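Local coordinates for protein isoaspartyl dipeptidase (Fervidobacterium islandicum, PDB 7CDH) that probably hydrolyses isoaspartyl (beta-aspartyl) dipeptides as a zinc-dependent peptidase of the amidohydrolase family, consistent with a role in the repair or clearance of damaged protein, at residues K19-G31 and G344-L356. Sequence-based numbering, arbitrary orientation.
Sequences KDVIFYHKVIHVG and GKIAKGQDADFIL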
ATOM      1  N   LYS A  19     -12.283  33.932 -50.484  1.00 52.31           N
ATOM      2  CA  LYS A  19     -10.821  33.775 -50.291  1.00 48.16           C
ATOM      3  C   LYS A  19     -10.443  32.328 -50.571  1.00 42.78           C
ATOM      4  O   LYS A  19     -11.298  31.472 -50.509  1.00 48.39           O
ATOM      5  CB  LYS A  19     -10.381  34.174 -48.885  1.00 50.03           C
ATOM      6  CG  LYS A  19     -10.575  35.636 -48.526  1.00 55.48           C
ATOM      7  CD  LYS A  19      -9.397  36.514 -48.822  1.00 59.69           C
ATOM      8  CE  LYS A  19      -9.658  37.972 -48.501  1.00 60.38           C
ATOM      9  NZ  LYS A  19      -9.891  38.749 -49.742  1.00 67.22           N
ATOM     10  N   ASP A  20      -9.186  32.107 -50.901  1.00 48.89           N
ATOM     11  CA  ASP A  20      -8.618  30.785 -51.248  1.00 55.60           C
ATOM     12  C   ASP A  20      -7.702  30.365 -50.089  1.00 50.88           C
ATOM     13  O   ASP A  20      -7.004  31.255 -49.544  1.00 48.99           O
ATOM     14  CB  ASP A  20      -7.952  30.862 -52.623  1.00 56.67           C
ATOM     15  CG  ASP A  20      -8.937  30.734 -53.781  1.00 70.30           C
ATOM     16  OD1 ASP A  20     -10.199  30.776 -53.515  1.00 63.05           O
ATOM     17  OD2 ASP A  20      -8.448  30.567 -54.949  1.00 72.29           O
ATOM     18  N   VAL A  21      -7.761  29.084 -49.712  1.00 48.04           N
ATOM     19  CA  VAL A  21      -7.025  28.513 -48.544  1.00 51.61           C
ATOM     20  C   VAL A  21      -6.114  27.384 -49.017  1.00 46.53           C
ATOM     21  O   VAL A  21      -6.635  26.417 -49.621  1.00 40.49           O
ATOM     22  CB  VAL A  21      -7.957  28.025 -47.418  1.00 52.90           C
ATOM     23  CG1 VAL A  21      -7.139  27.747 -46.175  1.00 55.60           C
ATOM     24  CG2 VAL A  21      -9.064  29.019 -47.084  1.00 54.21           C
ATOM     25  N   ILE A  22      -4.809  27.552 -48.779  1.00 48.59           N
ATOM     26  CA  ILE A  22      -3.733  26.562 -49.078  1.00 54.98           C
ATOM     27  C   ILE A  22      -3.268  25.961 -47.747  1.00 51.56           C
ATOM     28  O   ILE A  22      -2.897  26.748 -46.850  1.00 46.41           O
ATOM     29  CB  ILE A  22      -2.562  27.234 -49.817  1.00 57.16           C
ATOM     30  CG1 ILE A  22      -3.034  28.104 -50.980  1.00 68.11           C
ATOM     31  CG2 ILE A  22      -1.566  26.196 -50.292  1.00 57.28           C
ATOM     32  CD1 ILE A  22      -2.312  29.426 -51.064  1.00 75.78           C
ATOM     33  N   PHE A  23      -3.258  24.634 -47.627  1.00 47.60           N
ATOM     34  CA  PHE A  23      -2.936  23.936 -46.351  1.00 50.76           C
ATOM     35  C   PHE A  23      -2.254  22.580 -46.619  1.00 46.19           C
ATOM     36  O   PHE A  23      -2.468  21.976 -47.684  1.00 39.44           O
ATOM     37  CB  PHE A  23      -4.212  23.803 -45.511  1.00 47.62           C
ATOM     38  CG  PHE A  23      -5.331  23.078 -46.213  1.00 44.59           C
ATOM     39  CD1 PHE A  23      -6.196  23.751 -47.047  1.00 46.88           C
ATOM     40  CD2 PHE A  23      -5.513  21.720 -46.049  1.00 47.22           C
ATOM     41  CE1 PHE A  23      -7.216  23.083 -47.698  1.00 47.98           C
ATOM     42  CE2 PHE A  23      -6.533  21.046 -46.702  1.00 46.25           C
ATOM     43  CZ  PHE A  23      -7.384  21.729 -47.525  1.00 51.44           C
ATOM     44  N   TYR A  24      -1.391  22.165 -45.690  1.00 49.78           N
ATOM     45  CA  TYR A  24      -0.891  20.774 -45.521  1.00 58.59           C
ATOM     46  C   TYR A  24      -1.664  20.160 -44.340  1.00 60.50           C
ATOM     47  O   TYR A  24      -2.812  19.721 -44.532  1.00 61.23           O
ATOM     48  CB  TYR A  24       0.626  20.800 -45.292  1.00 64.45           C
ATOM     49  CG  TYR A  24       1.379  19.522 -45.576  1.00 67.25           C
ATOM     50  CD1 TYR A  24       0.770  18.279 -45.572  1.00 69.64           C
ATOM     51  CD2 TYR A  24       2.737  19.566 -45.845  1.00 69.65           C
ATOM     52  CE1 TYR A  24       1.485  17.126 -45.868  1.00 74.99           C
ATOM     53  CE2 TYR A  24       3.464  18.425 -46.144  1.00 69.51           C
ATOM     54  CZ  TYR A  24       2.838  17.196 -46.159  1.00 71.27           C
ATOM     55  OH  TYR A  24       3.568  16.083 -46.476  1.00 67.86           O
ATOM     56  N   HIS A  25      -1.036  20.141 -43.162  1.00 57.01           N
ATOM     57  CA  HIS A  25      -1.624  19.828 -41.839  1.00 57.42           C
ATOM     58  C   HIS A  25      -1.962  21.151 -41.168  1.00 52.95           C
ATOM     59  O   HIS A  25      -2.934  21.201 -40.404  1.00 46.75           O
ATOM     60  CB  HIS A  25      -0.630  19.014 -40.984  1.00 69.13           C
ATOM     61  CG  HIS A  25      -0.341  17.642 -41.516  1.00 90.01           C
ATOM     62  ND1 HIS A  25      -0.956  16.498 -41.013  1.00103.52           N
ATOM     63  CD2 HIS A  25       0.488  17.215 -42.497  1.00 96.75           C
ATOM     64  CE1 HIS A  25      -0.513  15.437 -41.661  1.00103.61           C
ATOM     65  NE2 HIS A  25       0.374  15.849 -42.577  1.00100.37           N
ATOM     66  N   LYS A  26      -1.166  22.183 -41.461  1.00 51.13           N
ATOM     67  CA  LYS A  26      -1.431  23.574 -41.034  1.00 51.28           C
ATOM     68  C   LYS A  26      -1.791  24.458 -42.242  1.00 53.28           C
ATOM     69  O   LYS A  26      -1.457  24.118 -43.405  1.00 50.54           O
ATOM     70  CB  LYS A  26      -0.235  24.057 -40.221  1.00 56.31           C
ATOM     71  CG  LYS A  26       0.050  23.192 -39.000  1.00 58.88           C
ATOM     72  CD  LYS A  26       0.454  23.967 -37.785  1.00 59.27           C
ATOM     73  CE  LYS A  26       1.128  23.139 -36.716  1.00 63.97           C
ATOM     74  NZ  LYS A  26       2.241  23.911 -36.107  1.00 72.08           N
ATOM     75  N   VAL A  27      -2.532  25.534 -41.983  1.00 53.76           N
ATOM     76  CA  VAL A  27      -2.892  26.539 -43.026  1.00 47.62           C
ATOM     77  C   VAL A  27      -1.618  27.261 -43.457  1.00 42.53           C
ATOM     78  O   VAL A  27      -0.936  27.867 -42.579  1.00 38.12           O
ATOM     79  CB  VAL A  27      -3.929  27.559 -42.533  1.00 47.30           C
ATOM     80  CG1 VAL A  27      -4.074  28.680 -43.563  1.00 50.78           C
ATOM     81  CG2 VAL A  27      -5.268  26.896 -42.248  1.00 44.77           C
ATOM     82  N   ILE A  28      -1.328  27.204 -44.756  1.00 46.51           N
ATOM     83  CA  ILE A  28      -0.122  27.820 -45.376  1.00 50.92           C
ATOM     84  C   ILE A  28      -0.410  29.281 -45.759  1.00 52.97           C
ATOM     85  O   ILE A  28       0.496  30.099 -45.555  1.00 56.72           O
ATOM     86  CB  ILE A  28       0.364  26.987 -46.571  1.00 54.93           C
ATOM     87  CG1 ILE A  28       1.045  25.699 -46.100  1.00 58.15           C
ATOM     88  CG2 ILE A  28       1.286  27.813 -47.454  1.00 53.49           C
ATOM     89  CD1 ILE A  28       1.138  24.639 -47.168  1.00 59.66           C
ATOM     90  N   HIS A  29      -1.597  29.586 -46.302  1.00 56.81           N
ATOM     91  CA  HIS A  29      -1.936  30.907 -46.902  1.00 57.59           C
ATOM     92  C   HIS A  29      -3.450  31.079 -47.084  1.00 49.23           C
ATOM     93  O   HIS A  29      -4.113  30.200 -47.673  1.00 46.94           O
ATOM     94  CB  HIS A  29      -1.171  31.089 -48.226  1.00 65.14           C
ATOM     95  CG  HIS A  29      -1.412  32.405 -48.883  1.00 68.48           C
ATOM     96  ND1 HIS A  29      -0.894  33.589 -48.368  1.00 69.58           N
ATOM     97  CD2 HIS A  29      -2.123  32.737 -49.984  1.00 62.73           C
ATOM     98  CE1 HIS A  29      -1.274  34.594 -49.128  1.00 64.78           C
ATOM     99  NE2 HIS A  29      -2.031  34.094 -50.125  1.00 69.61           N
ATOM    100  N   VAL A  30      -3.980  32.183 -46.583  1.00 48.55           N
ATOM    101  CA  VAL A  30      -5.349  32.661 -46.939  1.00 61.15           C
ATOM    102  C   VAL A  30      -5.185  33.877 -47.865  1.00 60.35           C
ATOM    103  O   VAL A  30      -4.376  34.774 -47.542  1.00 58.07           O
ATOM    104  CB  VAL A  30      -6.189  32.985 -45.685  1.00 55.65           C
ATOM    105  CG1 VAL A  30      -7.634  33.306 -46.034  1.00 46.80           C
ATOM    106  CG2 VAL A  30      -6.140  31.845 -44.680  1.00 58.99           C
ATOM    107  N   GLY A  31      -5.897  33.912 -48.988  1.00 59.33           N
ATOM    108  CA  GLY A  31      -5.886  35.117 -49.839  1.00 66.20           C
ATOM    109  C   GLY A  31      -6.693  34.962 -51.107  1.00 68.35           C
ATOM    110  O   GLY A  31      -7.292  33.895 -51.303  1.00 61.35           O
ATOM    111  N   GLY A 344      -9.940  26.601 -34.121  1.00 34.95           N
ATOM    112  CA  GLY A 344     -11.058  27.568 -34.099  1.00 42.55           C
ATOM    113  C   GLY A 344     -10.842  28.784 -35.006  1.00 40.02           C
ATOM    114  O   GLY A 344     -11.779  29.608 -35.122  1.00 41.85           O
ATOM    115  N   LYS A 345      -9.676  28.882 -35.647  1.00 37.74           N
ATOM    116  CA  LYS A 345      -9.279  30.020 -36.503  1.00 43.23           C
ATOM    117  C   LYS A 345      -8.783  29.507 -37.857  1.00 40.32           C
ATOM    118  O   LYS A 345      -7.839  28.710 -37.877  1.00 45.86           O
ATOM    119  CB  LYS A 345      -8.206  30.864 -35.806  1.00 46.91           C
ATOM    120  CG  LYS A 345      -8.088  32.295 -36.307  1.00 62.10           C
ATOM    121  CD  LYS A 345      -7.931  33.323 -35.202  1.00 72.94           C
ATOM    122  CE  LYS A 345      -6.531  33.382 -34.637  1.00 80.04           C
ATOM    123  NZ  LYS A 345      -5.733  34.414 -35.341  1.00 87.18           N
ATOM    124  N   ILE A 346      -9.371  29.983 -38.954  1.00 41.77           N
ATOM    125  CA  ILE A 346      -8.760  29.831 -40.304  1.00 41.23           C
ATOM    126  C   ILE A 346      -7.788  30.983 -40.500  1.00 43.19           C
ATOM    127  O   ILE A 346      -8.257  32.121 -40.650  1.00 50.47           O
ATOM    128  CB  ILE A 346      -9.806  29.789 -41.417  1.00 42.89           C
ATOM    129  CG1 ILE A 346     -10.971  28.867 -41.058  1.00 42.74           C
ATOM    130  CG2 ILE A 346      -9.110  29.399 -42.709  1.00 49.26           C
ATOM    131  CD1 ILE A 346     -11.733  28.337 -42.249  1.00 42.18           C
ATOM    132  N   ALA A 347      -6.491  30.681 -40.481  1.00 42.72           N
ATOM    133  CA  ALA A 347      -5.389  31.663 -40.489  1.00 45.11           C
ATOM    134  C   ALA A 347      -4.050  30.930 -40.594  1.00 53.28           C
ATOM    135  O   ALA A 347      -3.994  29.744 -40.272  1.00 56.59           O
ATOM    136  CB  ALA A 347      -5.448  32.504 -39.250  1.00 44.94           C
ATOM    137  N   LYS A 348      -3.021  31.625 -41.077  1.00 57.02           N
ATOM    138  CA  LYS A 348      -1.679  31.069 -41.360  1.00 54.66           C
ATOM    139  C   LYS A 348      -1.164  30.446 -40.061  1.00 54.23           C
ATOM    140  O   LYS A 348      -1.262  31.137 -39.019  1.00 52.83           O
ATOM    141  CB  LYS A 348      -0.774  32.196 -41.874  1.00 66.90           C
ATOM    142  CG  LYS A 348       0.465  31.769 -42.649  1.00 75.17           C
ATOM    143  CD  LYS A 348       1.352  32.940 -43.027  1.00 82.54           C
ATOM    144  CE  LYS A 348       2.834  32.648 -42.886  1.00 90.81           C
ATOM    145  NZ  LYS A 348       3.591  33.885 -42.582  1.00 94.27           N
ATOM    146  N   GLY A 349      -0.719  29.180 -40.106  1.00 50.64           N
ATOM    147  CA  GLY A 349      -0.032  28.503 -38.979  1.00 51.91           C
ATOM    148  C   GLY A 349      -0.975  27.768 -38.023  1.00 49.36           C
ATOM    149  O   GLY A 349      -0.502  26.903 -37.293  1.00 41.45           O
ATOM    150  N   GLN A 350      -2.259  28.131 -38.021  1.00 43.69           N
ATOM    151  CA  GLN A 350      -3.371  27.399 -37.394  1.00 42.84           C
ATOM    152  C   GLN A 350      -3.520  26.029 -38.076  1.00 44.67           C
ATOM    153  O   GLN A 350      -3.064  25.851 -39.214  1.00 45.82           O
ATOM    154  CB  GLN A 350      -4.628  28.264 -37.485  1.00 49.18           C
ATOM    155  CG  GLN A 350      -4.531  29.593 -36.728  1.00 61.57           C
ATOM    156  CD  GLN A 350      -4.486  29.491 -35.212  1.00 68.77           C
ATOM    157  OE1 GLN A 350      -4.708  28.434 -34.616  1.00 75.54           O
ATOM    158  NE2 GLN A 350      -4.234  30.615 -34.560  1.00 63.59           N
ATOM    159  N   ASP A 351      -4.124  25.074 -37.376  1.00 49.12           N
ATOM    160  CA  ASP A 351      -4.254  23.671 -37.839  1.00 53.05           C
ATOM    161  C   ASP A 351      -5.405  23.649 -38.848  1.00 48.51           C
ATOM    162  O   ASP A 351      -6.404  24.387 -38.632  1.00 42.61           O
ATOM    163  CB  ASP A 351      -4.435  22.711 -36.652  1.00 64.53           C
ATOM    164  CG  ASP A 351      -3.193  22.559 -35.772  1.00 76.26           C
ATOM    165  OD1 ASP A 351      -2.259  21.840 -36.196  1.00 92.19           O
ATOM    166  OD2 ASP A 351      -3.146  23.172 -34.676  1.00 75.04           O
ATOM    167  N   ALA A 352      -5.263  22.838 -39.900  1.00 39.93           N
ATOM    168  CA  ALA A 352      -6.178  22.799 -41.055  1.00 39.56           C
ATOM    169  C   ALA A 352      -7.403  21.959 -40.698  1.00 40.07           C
ATOM    170  O   ALA A 352      -7.592  20.888 -41.318  1.00 37.01           O
ATOM    171  CB  ALA A 352      -5.469  22.274 -42.286  1.00 40.70           C
ATOM    172  N   ASP A 353      -8.218  22.461 -39.766  1.00 38.01           N
ATOM    173  CA  ASP A 353      -9.513  21.845 -39.397  1.00 37.62           C
ATOM    174  C   ASP A 353     -10.626  22.783 -39.853  1.00 37.52           C
ATOM    175  O   ASP A 353     -10.688  23.920 -39.302  1.00 36.67           O
ATOM    176  CB  ASP A 353      -9.626  21.610 -37.888  1.00 41.16           C
ATOM    177  CG  ASP A 353      -8.475  20.853 -37.241  1.00 40.76           C
ATOM    178  OD1 ASP A 353      -7.700  20.186 -37.974  1.00 36.27           O
ATOM    179  OD2 ASP A 353      -8.392  20.920 -35.979  1.00 43.94           O
ATOM    180  N   PHE A 354     -11.473  22.320 -40.782  1.00 36.17           N
ATOM    181  CA  PHE A 354     -12.505  23.124 -41.495  1.00 35.23           C
ATOM    182  C   PHE A 354     -13.773  22.312 -41.738  1.00 34.90           C
ATOM    183  O   PHE A 354     -13.688  21.090 -41.840  1.00 37.89           O
ATOM    184  CB  PHE A 354     -12.067  23.497 -42.911  1.00 35.47           C
ATOM    185  CG  PHE A 354     -10.652  23.990 -43.071  1.00 32.04           C
ATOM    186  CD1 PHE A 354     -10.172  25.040 -42.311  1.00 29.25           C
ATOM    187  CD2 PHE A 354      -9.822  23.437 -44.030  1.00 32.82           C
ATOM    188  CE1 PHE A 354      -8.865  25.474 -42.447  1.00 28.75           C
ATOM    189  CE2 PHE A 354      -8.525  23.898 -44.192  1.00 32.26           C
ATOM    190  CZ  PHE A 354      -8.054  24.917 -43.401  1.00 29.24           C
ATOM    191  N   ILE A 355     -14.922  22.977 -41.824  1.00 35.36           N
ATOM    192  CA  ILE A 355     -16.143  22.368 -42.418  1.00 38.60           C
ATOM    193  C   ILE A 355     -16.575  23.231 -43.609  1.00 40.95           C
ATOM    194  O   ILE A 355     -16.323  24.450 -43.649  1.00 39.52           O
ATOM    195  CB  ILE A 355     -17.276  22.163 -41.391  1.00 38.77           C
ATOM    196  CG1 ILE A 355     -17.750  23.476 -40.779  1.00 41.68           C
ATOM    197  CG2 ILE A 355     -16.862  21.167 -40.324  1.00 39.85           C
ATOM    198  CD1 ILE A 355     -19.047  23.377 -39.976  1.00 40.87           C
ATOM    199  N   LEU A 356     -17.172  22.583 -44.581  1.00 40.67           N
ATOM    200  CA  LEU A 356     -17.749  23.246 -45.760  1.00 38.53           C
ATOM    201  C   LEU A 356     -19.251  23.059 -45.666  1.00 37.04           C
ATOM    202  O   LEU A 356     -19.714  21.925 -45.555  1.00 40.24           O
ATOM    203  CB  LEU A 356     -17.141  22.610 -47.004  1.00 39.14           C
ATOM    204  CG  LEU A 356     -15.707  23.039 -47.291  1.00 42.26           C
ATOM    205  CD1 LEU A 356     -15.030  22.058 -48.221  1.00 44.42           C
ATOM    206  CD2 LEU A 356     -15.683  24.443 -47.894  1.00 47.51           C
TER
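In the small beta-sandwich domain of this amidohydrolase, the hairpin of strands 19-23 and 27-31 packs against the loop leading into strand 354-358, and Phe23 and Phe354 meet there edge to face. CE2 of Phe354 stands over the centre of the Phe23 ring, 3.7 Å from Phe23 CD1, with the planes at 78°. With chi1 at 57°, CG of Phe23 lies between the backbone N and the carbonyl carbon, a placing that turns one ring face to Phe354. Ala352 CB rests 3.8 Å from Phe23 CB, while Val27 CG2 touches Phe354 CZ at the ring's edge, 3.6 Å away. Such a core shows how the two ends of an amidohydrolase chain, here N-terminal hairpin and late strand, build one domain beside the TIM barrel; Leu53 and Ile368 also pack on Phe354. Were Phe23 replaced by an alanine, the edge of Phe354 would probably lose the aromatic face it points at, and a gap is likely to open beside Ala352. Backbone bonds fasten the hairpin's outer strand to the loop: Val27 N donates to Gln350 O (2.8 Å), and Val27 O accepts from Gly349 N (2.8 Å) of the type II turn Ala347-Gln350. At the hairpin's tip, Ala352 N donates to His25 O at 2.9 Å.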